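PDB 4MIY: inositol 2-dehydrogenase/D-chiro-inositol 3-dehydrogenase from Lactobacillus casei, which oxidises myo-inositol and D-chiro-inositol to their keto derivatives, using NAD as the hydride acceptor. Local coordinates for residues K85-D90 with K119-G124; E138-G143 with H182-D187; M168-T173 with I312-A317; Y234-K239 with I275-Q280. One frame throughout, in Å; residues are numbered along the deposited sequence.

Interaction 1 (K85-D90 with K119-G124); sequences KALDTD and KVIQVG
Leu87 reaches across to Val120 and Ile121, joining the end of helix 79-86 to the sixth, outermost strand of the parallel sheet in the NAD-binding Rossmann fold. Its CB has no close partner in residues 119-124, the bond from CA pointing neither at them nor away. CG is anti to the residue's own carbonyl carbon and beside its backbone N (chi1 -71°), and from there the branches turn inward. CG itself comes to 4.4 Å from Ile121 CD1. CD1 touches Ile121 CD1 at 4.2 Å, whereas CD2 reaches furthest in and has two partners: Val120 CG2 at 4.0 Å and Ile121 CD1, also at 4.0 Å. The Leu87 and Ile121 side chains cross at about a right angle, and both delta methyls of Leu87 lie against the one Ile121 CD1. Ile93 of the neighbouring strand 92-95 touches both Leu87 and Ile121, and Ile109 of helix 103-113 also packs on Ile121. Further along, strand 121-123 leads into Gly124, which contacts NAD, although the methyl contact itself lies well away from the cofactor. The chain leaves the helix through a type I turn from Ala86 to Thr89. Ala86 O accepts there from two donors, Thr89 N at 3.0 Å and Thr89 OG1 at 2.5 Å, the hydroxyl lying in the carbonyl plane on a lone pair at a C=O...OG1 angle of 143°.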
loop_
_atom_site.group_PDB
_atom_site.type_symbol
_atom_site.label_atom_id
_atom_site.label_comp_id
_atom_site.label_asym_id
_atom_site.label_seq_id
_atom_site.Cartn_x
_atom_site.Cartn_y
_atom_site.Cartn_z
ATOM N N LYS A 85 -13.362 -34.420 -33.762
ATOM C CA LYS A 85 -12.518 -35.399 -34.409
ATOM C C LYS A 85 -11.522 -36.066 -33.500
ATOM O O LYS A 85 -11.223 -37.215 -33.629
ATOM C CB LYS A 85 -11.752 -34.775 -35.522
ATOM C CG LYS A 85 -12.525 -34.579 -36.779
ATOM C CD LYS A 85 -11.873 -33.541 -37.530
ATOM C CE LYS A 85 -12.248 -33.583 -38.928
ATOM N NZ LYS A 85 -12.989 -32.360 -39.075
ATOM N N ALA A 86 -11.008 -35.335 -32.537
ATOM C CA ALA A 86 -10.016 -35.880 -31.638
ATOM C C ALA A 86 -10.665 -36.826 -30.651
ATOM O O ALA A 86 -10.037 -37.728 -30.146
ATOM C CB ALA A 86 -9.281 -34.737 -30.925
ATOM N N LEU A 87 -11.946 -36.627 -30.402
ATOM C CA LEU A 87 -12.682 -37.509 -29.536
ATOM C C LEU A 87 -12.979 -38.891 -30.136
ATOM O O LEU A 87 -13.429 -39.747 -29.437
ATOM C CB LEU A 87 -13.957 -36.865 -29.080
ATOM C CG LEU A 87 -13.806 -35.725 -28.098
ATOM C CD1 LEU A 87 -15.043 -34.907 -28.061
ATOM C CD2 LEU A 87 -13.536 -36.308 -26.754
ATOM N N ASP A 88 -12.749 -39.039 -31.420
ATOM C CA ASP A 88 -12.768 -40.345 -32.061
ATOM C C ASP A 88 -11.456 -41.090 -31.851
ATOM O O ASP A 88 -11.374 -42.237 -32.179
ATOM C CB ASP A 88 -12.990 -40.208 -33.557
ATOM C CG ASP A 88 -14.382 -39.776 -33.910
ATOM O OD1 ASP A 88 -15.331 -40.042 -33.163
ATOM O OD2 ASP A 88 -14.496 -39.163 -34.950
ATOM N N THR A 89 -10.424 -40.415 -31.350
ATOM C CA THR A 89 -9.202 -41.051 -30.910
ATOM C C THR A 89 -9.185 -41.179 -29.404
ATOM O O THR A 89 -10.130 -40.842 -28.748
ATOM C CB THR A 89 -8.004 -40.251 -31.245
ATOM O OG1 THR A 89 -7.950 -39.098 -30.402
ATOM C CG2 THR A 89 -8.035 -39.813 -32.651
ATOM N N ASP A 90 -8.090 -41.690 -28.882
ATOM C CA ASP A 90 -7.923 -41.871 -27.461
ATOM C C ASP A 90 -7.038 -40.765 -26.867
ATOM O O ASP A 90 -6.666 -40.810 -25.735
ATOM C CB ASP A 90 -7.333 -43.267 -27.155
ATOM C CG ASP A 90 -8.411 -44.291 -26.857
ATOM O OD1 ASP A 90 -9.514 -43.886 -26.515
ATOM O OD2 ASP A 90 -8.177 -45.501 -26.937
ATOM N N LYS A 119 -12.404 -38.805 -19.037
ATOM C CA LYS A 119 -12.275 -37.444 -19.490
ATOM C C LYS A 119 -10.915 -37.201 -20.126
ATOM O O LYS A 119 -9.916 -37.660 -19.628
ATOM C CB LYS A 119 -12.479 -36.548 -18.294
ATOM C CG LYS A 119 -12.652 -35.099 -18.569
ATOM C CD LYS A 119 -12.811 -34.357 -17.275
ATOM C CE LYS A 119 -11.512 -34.163 -16.574
ATOM N NZ LYS A 119 -11.569 -33.238 -15.473
ATOM N N VAL A 120 -10.889 -36.477 -21.232
ATOM C CA VAL A 120 -9.654 -36.163 -21.909
ATOM C C VAL A 120 -9.474 -34.690 -22.233
ATOM O O VAL A 120 -8.433 -34.300 -22.621
ATOM C CB VAL A 120 -9.473 -36.970 -23.211
ATOM C CG1 VAL A 120 -9.162 -38.401 -22.895
ATOM C CG2 VAL A 120 -10.696 -36.911 -24.039
ATOM N N ILE A 121 -10.517 -33.904 -22.067
ATOM C CA ILE A 121 -10.436 -32.511 -22.475
ATOM C C ILE A 121 -10.149 -31.546 -21.314
ATOM O O ILE A 121 -10.798 -31.581 -20.302
ATOM C CB ILE A 121 -11.713 -32.044 -23.121
ATOM C CG1 ILE A 121 -11.952 -32.774 -24.443
ATOM C CG2 ILE A 121 -11.650 -30.539 -23.365
ATOM C CD1 ILE A 121 -13.383 -32.745 -24.867
ATOM N N GLN A 122 -9.152 -30.702 -21.548
ATOM C CA GLN A 122 -8.921 -29.515 -20.749
ATOM C C GLN A 122 -9.063 -28.263 -21.613
ATOM O O GLN A 122 -8.578 -28.209 -22.701
ATOM C CB GLN A 122 -7.537 -29.561 -20.091
ATOM C CG GLN A 122 -7.244 -28.357 -19.205
ATOM C CD GLN A 122 -6.050 -28.555 -18.334
ATOM O OE1 GLN A 122 -5.645 -29.651 -18.075
ATOM N NE2 GLN A 122 -5.481 -27.480 -17.898
ATOM N N VAL A 123 -9.755 -27.270 -21.085
ATOM C CA VAL A 123 -9.972 -26.022 -21.795
ATOM C C VAL A 123 -9.096 -24.915 -21.214
ATOM O O VAL A 123 -8.979 -24.812 -20.037
ATOM C CB VAL A 123 -11.416 -25.605 -21.709
ATOM C CG1 VAL A 123 -11.629 -24.343 -22.439
ATOM C CG2 VAL A 123 -12.271 -26.685 -22.290
ATOM N N GLY A 124 -8.535 -24.082 -22.066
ATOM C CA GLY A 124 -7.539 -23.122 -21.653
ATOM C C GLY A 124 -7.930 -21.881 -20.855
ATOM O O GLY A 124 -7.447 -20.817 -21.141
#

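Interaction 2 (E138-G143 with H182-D187); sequences EKLDTG and HWLLDD
A Schellman motif closes helix 168-185 where Leu184 meets Leu140 and Asp141 from the end of helix 131-141, within the C-terminal alpha/beta domain. The evidence for the motif is the positive phi of Asp186 together with two backbone bonds: Asp187 N to His182 O at 3.2 Å, and a weak one from Asp186 N to Trp183 O. Between the helices, Leu140 CD2 lies 3.9 Å from Leu184 O and 4.2 Å from Leu184 CD1, so one methyl covers both backbone and side chain. Leu140 points its CG away from its own backbone N (chi1 174°), which extends that methyl across the gap. Beside it, Asp141 OD1 and Leu184 O, both acceptors, stand 4.4 Å apart, and one water donates to both at 2.7 Å each. The angle between its two acceptors is about 110°, close to tetrahedral. Asp141 OD2 pairs with Lys137, one helical turn earlier, whose NZ also makes a weak bond to Leu184 O. Around the polar bridge, Leu184 packs on Leu136 of helix 131-141, Leu140 rests on Leu249 of strand 248-250, and His182 faces helix 304-323 through Asp306 and Ile309.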
loop_
_atom_site.group_PDB
_atom_site.type_symbol
_atom_site.label_atom_id
_atom_site.label_comp_id
_atom_site.label_asym_id
_atom_site.label_seq_id
_atom_site.Cartn_x
_atom_site.Cartn_y
_atom_site.Cartn_z
ATOM N N GLU A 138 -8.617 -19.633 -2.235
ATOM C CA GLU A 138 -8.295 -20.438 -1.085
ATOM C C GLU A 138 -8.581 -19.778 0.228
ATOM O O GLU A 138 -9.155 -20.368 1.076
ATOM C CB GLU A 138 -6.852 -20.926 -1.174
ATOM C CG GLU A 138 -6.660 -21.906 -2.308
ATOM C CD GLU A 138 -5.233 -22.388 -2.428
ATOM O OE1 GLU A 138 -4.516 -22.296 -1.425
ATOM O OE2 GLU A 138 -4.842 -22.842 -3.518
ATOM N N LYS A 139 -8.230 -18.513 0.374
ATOM C CA LYS A 139 -8.576 -17.777 1.557
ATOM C C LYS A 139 -10.081 -17.663 1.760
ATOM O O LYS A 139 -10.543 -17.798 2.838
ATOM C CB LYS A 139 -7.922 -16.395 1.529
ATOM C CG LYS A 139 -7.853 -15.648 2.827
ATOM C CD LYS A 139 -6.986 -16.325 3.818
ATOM C CE LYS A 139 -6.679 -15.449 4.967
ATOM N NZ LYS A 139 -6.150 -16.235 6.089
ATOM N N LEU A 140 -10.813 -17.399 0.702
ATOM C CA LEU A 140 -12.253 -17.311 0.765
ATOM C C LEU A 140 -12.856 -18.623 1.291
ATOM O O LEU A 140 -13.688 -18.619 2.136
ATOM C CB LEU A 140 -12.800 -17.000 -0.614
ATOM C CG LEU A 140 -14.315 -17.008 -0.754
ATOM C CD1 LEU A 140 -14.904 -15.943 0.104
ATOM C CD2 LEU A 140 -14.721 -16.841 -2.186
ATOM N N ASP A 141 -12.309 -19.722 0.833
ATOM C CA ASP A 141 -12.812 -21.027 1.192
ATOM C C ASP A 141 -12.543 -21.430 2.637
ATOM O O ASP A 141 -13.130 -22.360 3.121
ATOM C CB ASP A 141 -12.286 -22.076 0.225
ATOM C CG ASP A 141 -12.892 -21.968 -1.157
ATOM O OD1 ASP A 141 -13.890 -21.273 -1.315
ATOM O OD2 ASP A 141 -12.363 -22.578 -2.065
ATOM N N THR A 142 -11.654 -20.736 3.328
ATOM C CA THR A 142 -11.475 -20.953 4.757
ATOM C C THR A 142 -12.654 -20.503 5.612
ATOM O O THR A 142 -12.743 -20.846 6.755
ATOM C CB THR A 142 -10.219 -20.274 5.310
ATOM O OG1 THR A 142 -10.359 -18.857 5.262
ATOM C CG2 THR A 142 -9.015 -20.688 4.533
ATOM N N GLY A 143 -13.496 -19.671 5.040
ATOM C CA GLY A 143 -14.601 -19.103 5.772
ATOM C C GLY A 143 -14.346 -17.820 6.533
ATOM O O GLY A 143 -15.219 -17.328 7.184
ATOM N N HIS A 182 -17.841 -18.599 -11.256
ATOM C CA HIS A 182 -18.529 -19.763 -10.787
ATOM C C HIS A 182 -17.595 -20.740 -10.077
ATOM O O HIS A 182 -17.973 -21.322 -9.106
ATOM C CB HIS A 182 -19.405 -20.404 -11.883
ATOM C CG HIS A 182 -18.658 -21.119 -12.959
ATOM N ND1 HIS A 182 -18.280 -22.432 -12.860
ATOM C CD2 HIS A 182 -18.292 -20.721 -14.194
ATOM C CE1 HIS A 182 -17.647 -22.782 -13.954
ATOM N NE2 HIS A 182 -17.649 -21.767 -14.787
ATOM N N TRP A 183 -16.363 -20.830 -10.547
ATOM C CA TRP A 183 -15.327 -21.592 -9.869
ATOM C C TRP A 183 -14.932 -20.978 -8.539
ATOM O O TRP A 183 -14.857 -21.638 -7.586
ATOM C CB TRP A 183 -14.111 -21.697 -10.770
ATOM C CG TRP A 183 -12.814 -22.101 -10.131
ATOM C CD1 TRP A 183 -12.422 -23.347 -9.826
ATOM C CD2 TRP A 183 -11.718 -21.247 -9.780
ATOM N NE1 TRP A 183 -11.170 -23.332 -9.282
ATOM C CE2 TRP A 183 -10.714 -22.049 -9.266
ATOM C CE3 TRP A 183 -11.487 -19.879 -9.870
ATOM C CZ2 TRP A 183 -9.530 -21.531 -8.824
ATOM C CZ3 TRP A 183 -10.314 -19.389 -9.414
ATOM C CH2 TRP A 183 -9.363 -20.202 -8.920
ATOM N N LEU A 184 -14.710 -19.673 -8.536
ATOM C CA LEU A 184 -14.369 -18.953 -7.329
ATOM C C LEU A 184 -15.341 -19.183 -6.211
ATOM O O LEU A 184 -14.976 -19.398 -5.107
ATOM C CB LEU A 184 -14.332 -17.453 -7.621
ATOM C CG LEU A 184 -14.061 -16.499 -6.438
ATOM C CD1 LEU A 184 -12.679 -16.641 -5.876
ATOM C CD2 LEU A 184 -14.286 -15.098 -6.823
ATOM N N LEU A 185 -16.611 -19.070 -6.560
ATOM C CA LEU A 185 -17.708 -19.100 -5.635
ATOM C C LEU A 185 -18.321 -20.480 -5.428
ATOM O O LEU A 185 -19.134 -20.620 -4.583
ATOM C CB LEU A 185 -18.810 -18.192 -6.144
ATOM C CG LEU A 185 -18.479 -16.713 -6.313
ATOM C CD1 LEU A 185 -19.546 -16.018 -7.092
ATOM C CD2 LEU A 185 -18.332 -16.099 -4.966
ATOM N N ASP A 186 -17.899 -21.452 -6.207
ATOM C CA ASP A 186 -18.521 -22.779 -6.215
ATOM C C ASP A 186 -20.049 -22.687 -6.307
ATOM O O ASP A 186 -20.750 -23.233 -5.519
ATOM C CB ASP A 186 -18.079 -23.580 -5.006
ATOM C CG ASP A 186 -18.439 -25.029 -5.128
ATOM O OD1 ASP A 186 -18.730 -25.450 -6.251
ATOM O OD2 ASP A 186 -18.464 -25.712 -4.110
ATOM N N ASP A 187 -20.508 -21.939 -7.292
ATOM C CA ASP A 187 -21.899 -21.640 -7.453
ATOM C C ASP A 187 -22.262 -21.642 -8.934
ATOM O O ASP A 187 -21.431 -21.853 -9.752
ATOM C CB ASP A 187 -22.223 -20.324 -6.768
ATOM C CG ASP A 187 -23.682 -20.191 -6.371
ATOM O OD1 ASP A 187 -24.484 -21.005 -6.768
ATOM O OD2 ASP A 187 -24.003 -19.258 -5.664
HETATM O O HOH W 1 -15.880 -20.807 -3.005
#

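Interaction 3 (M168-T173 with I312-A317); sequences MAITDT and ITAAAA
Ile170 overlaps the methyls of Ala314 and Ala317, two residues one helical turn apart on helix 304-323. Its CG2 does most of the work, lying 3.7 Å from Ala317 CB, 3.9 Å from Ala314 CB and 3.7 Å from the carbonyl oxygen Ala314 O. The other branch comes to the same place: CD1 is 4.0 Å from Ala317 CB, because the chain folds back at chi2 (-51°) instead of extending. The Ala317 methyl therefore meets both arms of the isoleucine. Small alanine side chains let the backbones approach closely, with the CA atoms of Ile170 and Ala314 only 6.2 Å apart. Around Ile170 the first turns of helix 168-185 are irregular. Asp172 N bonds to Met168 O at 2.9 Å, and Thr173 N makes a weak, longer bond to the same oxygen, the sign of a wider pi-type turn. No polar group bridges the two segments, and all three touching residues are buried. Asn318 and Gln321 continue the cover of Ile170 along helix 304-323, while Ile175 of helix 168-185 reaches Ala314. Strand 189-195 of the mixed sheet underlies both helices, Ile194 touching Ile170 and Ile192 touching Ala317.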
loop_
_atom_site.group_PDB
_atom_site.type_symbol
_atom_site.label_atom_id
_atom_site.label_comp_id
_atom_site.label_asym_id
_atom_site.label_seq_id
_atom_site.Cartn_x
_atom_site.Cartn_y
_atom_site.Cartn_z
ATOM N N MET A 168 -16.663 -9.347 -29.037
ATOM C CA MET A 168 -15.413 -9.770 -28.449
ATOM C C MET A 168 -15.192 -9.262 -27.034
ATOM O O MET A 168 -14.432 -9.826 -26.309
ATOM C CB MET A 168 -14.257 -9.379 -29.338
ATOM C CG MET A 168 -14.134 -10.297 -30.538
ATOM S SD MET A 168 -13.282 -9.651 -31.955
ATOM C CE MET A 168 -11.649 -9.569 -31.376
ATOM N N ALA A 169 -15.901 -8.222 -26.661
ATOM C CA ALA A 169 -15.886 -7.798 -25.287
ATOM C C ALA A 169 -16.347 -8.917 -24.398
ATOM O O ALA A 169 -15.927 -9.026 -23.297
ATOM C CB ALA A 169 -16.750 -6.575 -25.081
ATOM N N ILE A 170 -17.240 -9.741 -24.914
ATOM C CA ILE A 170 -17.663 -10.942 -24.213
ATOM C C ILE A 170 -16.726 -12.124 -24.520
ATOM O O ILE A 170 -16.131 -12.668 -23.654
ATOM C CB ILE A 170 -19.126 -11.342 -24.560
ATOM C CG1 ILE A 170 -20.099 -10.191 -24.389
ATOM C CG2 ILE A 170 -19.583 -12.535 -23.751
ATOM C CD1 ILE A 170 -20.047 -9.493 -23.101
ATOM N N THR A 171 -16.583 -12.463 -25.778
ATOM C CA THR A 171 -15.977 -13.712 -26.108
ATOM C C THR A 171 -14.456 -13.766 -25.889
ATOM O O THR A 171 -13.926 -14.822 -25.714
ATOM C CB THR A 171 -16.317 -14.141 -27.563
ATOM O OG1 THR A 171 -15.845 -13.160 -28.465
ATOM C CG2 THR A 171 -17.750 -14.292 -27.731
ATOM N N ASP A 172 -13.791 -12.629 -25.916
ATOM C CA ASP A 172 -12.357 -12.588 -25.761
ATOM C C ASP A 172 -11.907 -12.049 -24.388
ATOM O O ASP A 172 -10.884 -12.395 -23.899
ATOM C CB ASP A 172 -11.701 -11.784 -26.879
ATOM C CG ASP A 172 -11.660 -12.537 -28.201
ATOM O OD1 ASP A 172 -12.029 -13.714 -28.225
ATOM O OD2 ASP A 172 -11.255 -11.962 -29.191
ATOM N N THR A 173 -12.739 -11.213 -23.816
ATOM C CA THR A 173 -12.392 -10.462 -22.639
ATOM C C THR A 173 -13.168 -10.927 -21.398
ATOM O O THR A 173 -12.613 -11.547 -20.550
ATOM C CB THR A 173 -12.520 -8.970 -22.937
ATOM O OG1 THR A 173 -11.672 -8.641 -24.035
ATOM C CG2 THR A 173 -12.109 -8.134 -21.746
ATOM N N ILE A 312 -22.604 -21.005 -22.768
ATOM C CA ILE A 312 -23.979 -20.625 -22.467
ATOM C C ILE A 312 -24.033 -19.191 -21.948
ATOM O O ILE A 312 -24.870 -18.411 -22.321
ATOM C CB ILE A 312 -24.561 -21.568 -21.429
ATOM C CG1 ILE A 312 -24.744 -22.960 -22.022
ATOM C CG2 ILE A 312 -25.865 -21.066 -20.888
ATOM C CD1 ILE A 312 -24.997 -23.959 -21.019
ATOM N N THR A 313 -23.125 -18.880 -21.045
ATOM C CA THR A 313 -23.108 -17.588 -20.411
ATOM C C THR A 313 -22.719 -16.504 -21.408
ATOM O O THR A 313 -23.277 -15.454 -21.422
ATOM C CB THR A 313 -22.181 -17.628 -19.207
ATOM O OG1 THR A 313 -22.631 -18.614 -18.296
ATOM C CG2 THR A 313 -22.169 -16.315 -18.509
ATOM N N ALA A 314 -21.768 -16.803 -22.262
ATOM C CA ALA A 314 -21.354 -15.865 -23.273
ATOM C C ALA A 314 -22.468 -15.568 -24.264
ATOM O O ALA A 314 -22.637 -14.482 -24.700
ATOM C CB ALA A 314 -20.143 -16.361 -24.001
ATOM N N ALA A 315 -23.230 -16.574 -24.580
ATOM C CA ALA A 315 -24.323 -16.382 -25.488
ATOM C C ALA A 315 -25.435 -15.550 -24.838
ATOM O O ALA A 315 -26.017 -14.722 -25.469
ATOM C CB ALA A 315 -24.821 -17.710 -25.923
ATOM N N ALA A 316 -25.696 -15.793 -23.564
ATOM C CA ALA A 316 -26.636 -14.978 -22.821
ATOM C C ALA A 316 -26.178 -13.515 -22.781
ATOM O O ALA A 316 -26.960 -12.624 -22.897
ATOM C CB ALA A 316 -26.854 -15.521 -21.452
ATOM N N ALA A 317 -24.890 -13.305 -22.642
ATOM C CA ALA A 317 -24.345 -11.984 -22.602
ATOM C C ALA A 317 -24.411 -11.305 -23.957
ATOM O O ALA A 317 -24.704 -10.142 -24.046
ATOM C CB ALA A 317 -22.920 -12.062 -22.127
#

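Interaction 4 (Y234-K239 with I275-Q280); sequences YGYEVK and INRFIQ
Tyr236 and Val238 meet Arg277 and Phe278 where strand 237-244 of the mixed sheet, in the C-terminal alpha/beta domain of this Gfo/Idh/MocA-type enzyme, faces the junction of helices 274-277 and 279-294. The Tyr236 and Phe278 side chains cross at about a right angle and touch at their rims: Tyr236 OH lies in the plane of the Phe278 ring, 3.7 Å from Phe278 CE2. Val238 CG2 reaches the same ring's edge, 3.9 Å from Phe278 CZ. Along the same edge of the tyrosine, Arg277 CG comes to the rim, 4.0 Å from Tyr236 CE2. Arg277 bends at chi2 (64°), which turns its guanidinium back over Phe278, whose CE1 lies above one guanidinium face. Two waters tie this group to the strand. One accepts from Val238 N and, in the guanidinium plane, from Arg277 NE; the other donates to Val238 O at 2.8 Å and accepts from Arg277 NH2 at 3.0 Å. Further out, Arg277 NH1 forms a salt bridge with Asp130, and Tyr254 adds a cation-pi contact. Glu237 leaves the strand away from this contact, and its OE1 forms a salt bridge with Arg261 of the third subunit. The same oxygen also accepts from Tyr234 OH at 2.6 Å, on the anti side and 33° out of the carboxylate plane.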
loop_
_atom_site.group_PDB
_atom_site.type_symbol
_atom_site.label_atom_id
_atom_site.label_comp_id
_atom_site.label_asym_id
_atom_site.label_seq_id
_atom_site.Cartn_x
_atom_site.Cartn_y
_atom_site.Cartn_z
ATOM N N TYR A 234 -4.266 3.362 -19.713
ATOM C CA TYR A 234 -3.215 3.437 -18.722
ATOM C C TYR A 234 -2.427 2.137 -18.538
ATOM O O TYR A 234 -1.317 2.167 -18.158
ATOM C CB TYR A 234 -3.748 3.927 -17.362
ATOM C CG TYR A 234 -4.462 2.906 -16.513
ATOM C CD1 TYR A 234 -3.769 2.064 -15.697
ATOM C CD2 TYR A 234 -5.815 2.797 -16.531
ATOM C CE1 TYR A 234 -4.400 1.145 -14.937
ATOM C CE2 TYR A 234 -6.456 1.868 -15.773
ATOM C CZ TYR A 234 -5.744 1.060 -14.971
ATOM O OH TYR A 234 -6.356 0.109 -14.208
ATOM N N GLY A 235 -3.065 1.015 -18.791
ATOM C CA GLY A 235 -2.502 -0.266 -18.484
ATOM C C GLY A 235 -3.436 -1.447 -18.630
ATOM O O GLY A 235 -4.571 -1.290 -18.955
ATOM N N TYR A 236 -2.874 -2.630 -18.431
ATOM C CA TYR A 236 -3.611 -3.858 -18.316
ATOM C C TYR A 236 -3.711 -4.242 -16.848
ATOM O O TYR A 236 -2.728 -4.356 -16.177
ATOM C CB TYR A 236 -2.986 -5.009 -19.139
ATOM C CG TYR A 236 -3.843 -6.249 -19.089
ATOM C CD1 TYR A 236 -4.901 -6.400 -19.943
ATOM C CD2 TYR A 236 -3.644 -7.240 -18.146
ATOM C CE1 TYR A 236 -5.699 -7.465 -19.871
ATOM C CE2 TYR A 236 -4.453 -8.315 -18.081
ATOM C CZ TYR A 236 -5.494 -8.422 -18.922
ATOM O OH TYR A 236 -6.326 -9.498 -18.848
ATOM N N GLU A 237 -4.919 -4.445 -16.374
ATOM C CA GLU A 237 -5.121 -4.753 -14.982
ATOM C C GLU A 237 -6.337 -5.630 -14.745
ATOM O O GLU A 237 -7.358 -5.422 -15.324
ATOM C CB GLU A 237 -5.186 -3.453 -14.169
ATOM C CG GLU A 237 -5.115 -3.636 -12.695
ATOM C CD GLU A 237 -4.893 -2.334 -11.926
ATOM O OE1 GLU A 237 -4.856 -1.261 -12.513
ATOM O OE2 GLU A 237 -4.789 -2.423 -10.710
ATOM N N VAL A 238 -6.165 -6.613 -13.877
ATOM C CA VAL A 238 -7.231 -7.459 -13.393
ATOM C C VAL A 238 -7.441 -7.207 -11.891
ATOM O O VAL A 238 -6.540 -7.323 -11.127
ATOM C CB VAL A 238 -6.904 -8.945 -13.703
ATOM C CG1 VAL A 238 -7.836 -9.888 -13.036
ATOM C CG2 VAL A 238 -6.890 -9.195 -15.206
ATOM N N LYS A 239 -8.639 -6.792 -11.532
ATOM C CA LYS A 239 -8.974 -6.510 -10.148
ATOM C C LYS A 239 -10.099 -7.422 -9.695
ATOM O O LYS A 239 -10.938 -7.766 -10.459
ATOM C CB LYS A 239 -9.431 -5.053 -9.974
ATOM C CG LYS A 239 -8.521 -3.997 -10.560
ATOM C CD LYS A 239 -9.114 -2.637 -10.286
ATOM C CE LYS A 239 -8.309 -1.492 -10.881
ATOM N NZ LYS A 239 -8.740 -0.206 -10.369
ATOM N N ILE A 275 -0.258 -10.485 -22.026
ATOM C CA ILE A 275 0.619 -11.599 -22.250
ATOM C C ILE A 275 1.551 -11.753 -21.094
ATOM O O ILE A 275 1.746 -12.821 -20.597
ATOM C CB ILE A 275 1.410 -11.415 -23.524
ATOM C CG1 ILE A 275 0.490 -11.616 -24.697
ATOM C CG2 ILE A 275 2.515 -12.404 -23.623
ATOM C CD1 ILE A 275 1.014 -11.037 -25.916
ATOM N N ASN A 276 2.120 -10.658 -20.663
ATOM C CA ASN A 276 3.066 -10.707 -19.612
ATOM C C ASN A 276 2.387 -10.943 -18.260
ATOM O O ASN A 276 2.888 -11.659 -17.460
ATOM C CB ASN A 276 3.910 -9.458 -19.623
ATOM C CG ASN A 276 4.814 -9.381 -20.832
ATOM O OD1 ASN A 276 5.014 -10.357 -21.539
ATOM N ND2 ASN A 276 5.371 -8.221 -21.065
ATOM N N ARG A 277 1.206 -10.385 -18.074
ATOM C CA ARG A 277 0.466 -10.564 -16.822
ATOM C C ARG A 277 0.198 -12.011 -16.484
ATOM O O ARG A 277 0.237 -12.380 -15.382
ATOM C CB ARG A 277 -0.849 -9.769 -16.855
ATOM C CG ARG A 277 -1.784 -10.005 -15.693
ATOM C CD ARG A 277 -1.219 -9.572 -14.329
ATOM N NE ARG A 277 -2.129 -9.868 -13.245
ATOM C CZ ARG A 277 -2.231 -11.052 -12.675
ATOM N NH1 ARG A 277 -1.464 -12.042 -13.060
ATOM N NH2 ARG A 277 -3.070 -11.251 -11.695
ATOM N N PHE A 278 -0.050 -12.807 -17.502
ATOM C CA PHE A 278 -0.484 -14.180 -17.301
ATOM C C PHE A 278 0.512 -15.252 -17.721
ATOM O O PHE A 278 0.182 -16.386 -17.777
ATOM C CB PHE A 278 -1.923 -14.398 -17.836
ATOM C CG PHE A 278 -2.973 -13.709 -17.001
ATOM C CD1 PHE A 278 -3.196 -14.095 -15.708
ATOM C CD2 PHE A 278 -3.707 -12.659 -17.483
ATOM C CE1 PHE A 278 -4.113 -13.479 -14.934
ATOM C CE2 PHE A 278 -4.624 -12.058 -16.708
ATOM C CZ PHE A 278 -4.836 -12.464 -15.435
ATOM N N ILE A 279 1.754 -14.865 -17.936
ATOM C CA ILE A 279 2.827 -15.793 -18.260
ATOM C C ILE A 279 2.858 -16.972 -17.283
ATOM O O ILE A 279 2.928 -18.095 -17.674
ATOM C CB ILE A 279 4.236 -15.137 -18.249
ATOM C CG1 ILE A 279 4.494 -14.296 -19.486
ATOM C CG2 ILE A 279 5.309 -16.193 -18.256
ATOM C CD1 ILE A 279 5.751 -13.434 -19.419
ATOM N N GLN A 280 2.781 -16.672 -15.994
ATOM C CA GLN A 280 2.838 -17.698 -14.980
ATOM C C GLN A 280 1.661 -18.641 -15.079
ATOM O O GLN A 280 1.829 -19.819 -15.022
ATOM C CB GLN A 280 2.926 -17.086 -13.570
ATOM C CG GLN A 280 2.789 -18.065 -12.448
ATOM C CD GLN A 280 1.385 -18.206 -11.923
ATOM O OE1 GLN A 280 0.768 -17.253 -11.541
ATOM N NE2 GLN A 280 0.887 -19.407 -11.928
HETATM O O HOH W 2 -3.456 -7.122 -12.885
HETATM O O HOH W 3 -4.083 -8.652 -10.613
#

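Interaction 1 lies in the Rossmann range, whereas interactions 2, 3 and 4 fall in the C-terminal alpha/beta range, and no two of the four touch. Interaction 1 closes first along the chain, and strand 121-123 then leads to helix 131-141, which opens interaction 2. Interactions 2 and 3 share helix 168-185, using its end and its start, with centres about 23 Å apart; their segments alternate in sequence. Both segments of interaction 4 come between those of interaction 3, and helix 279-294 precedes helix 304-323. Interactions 1 and 4 sit on opposite sides of the chain's centre, their centres about 29 Å apart, so the contacts are spread over both domains, which together bind NAD.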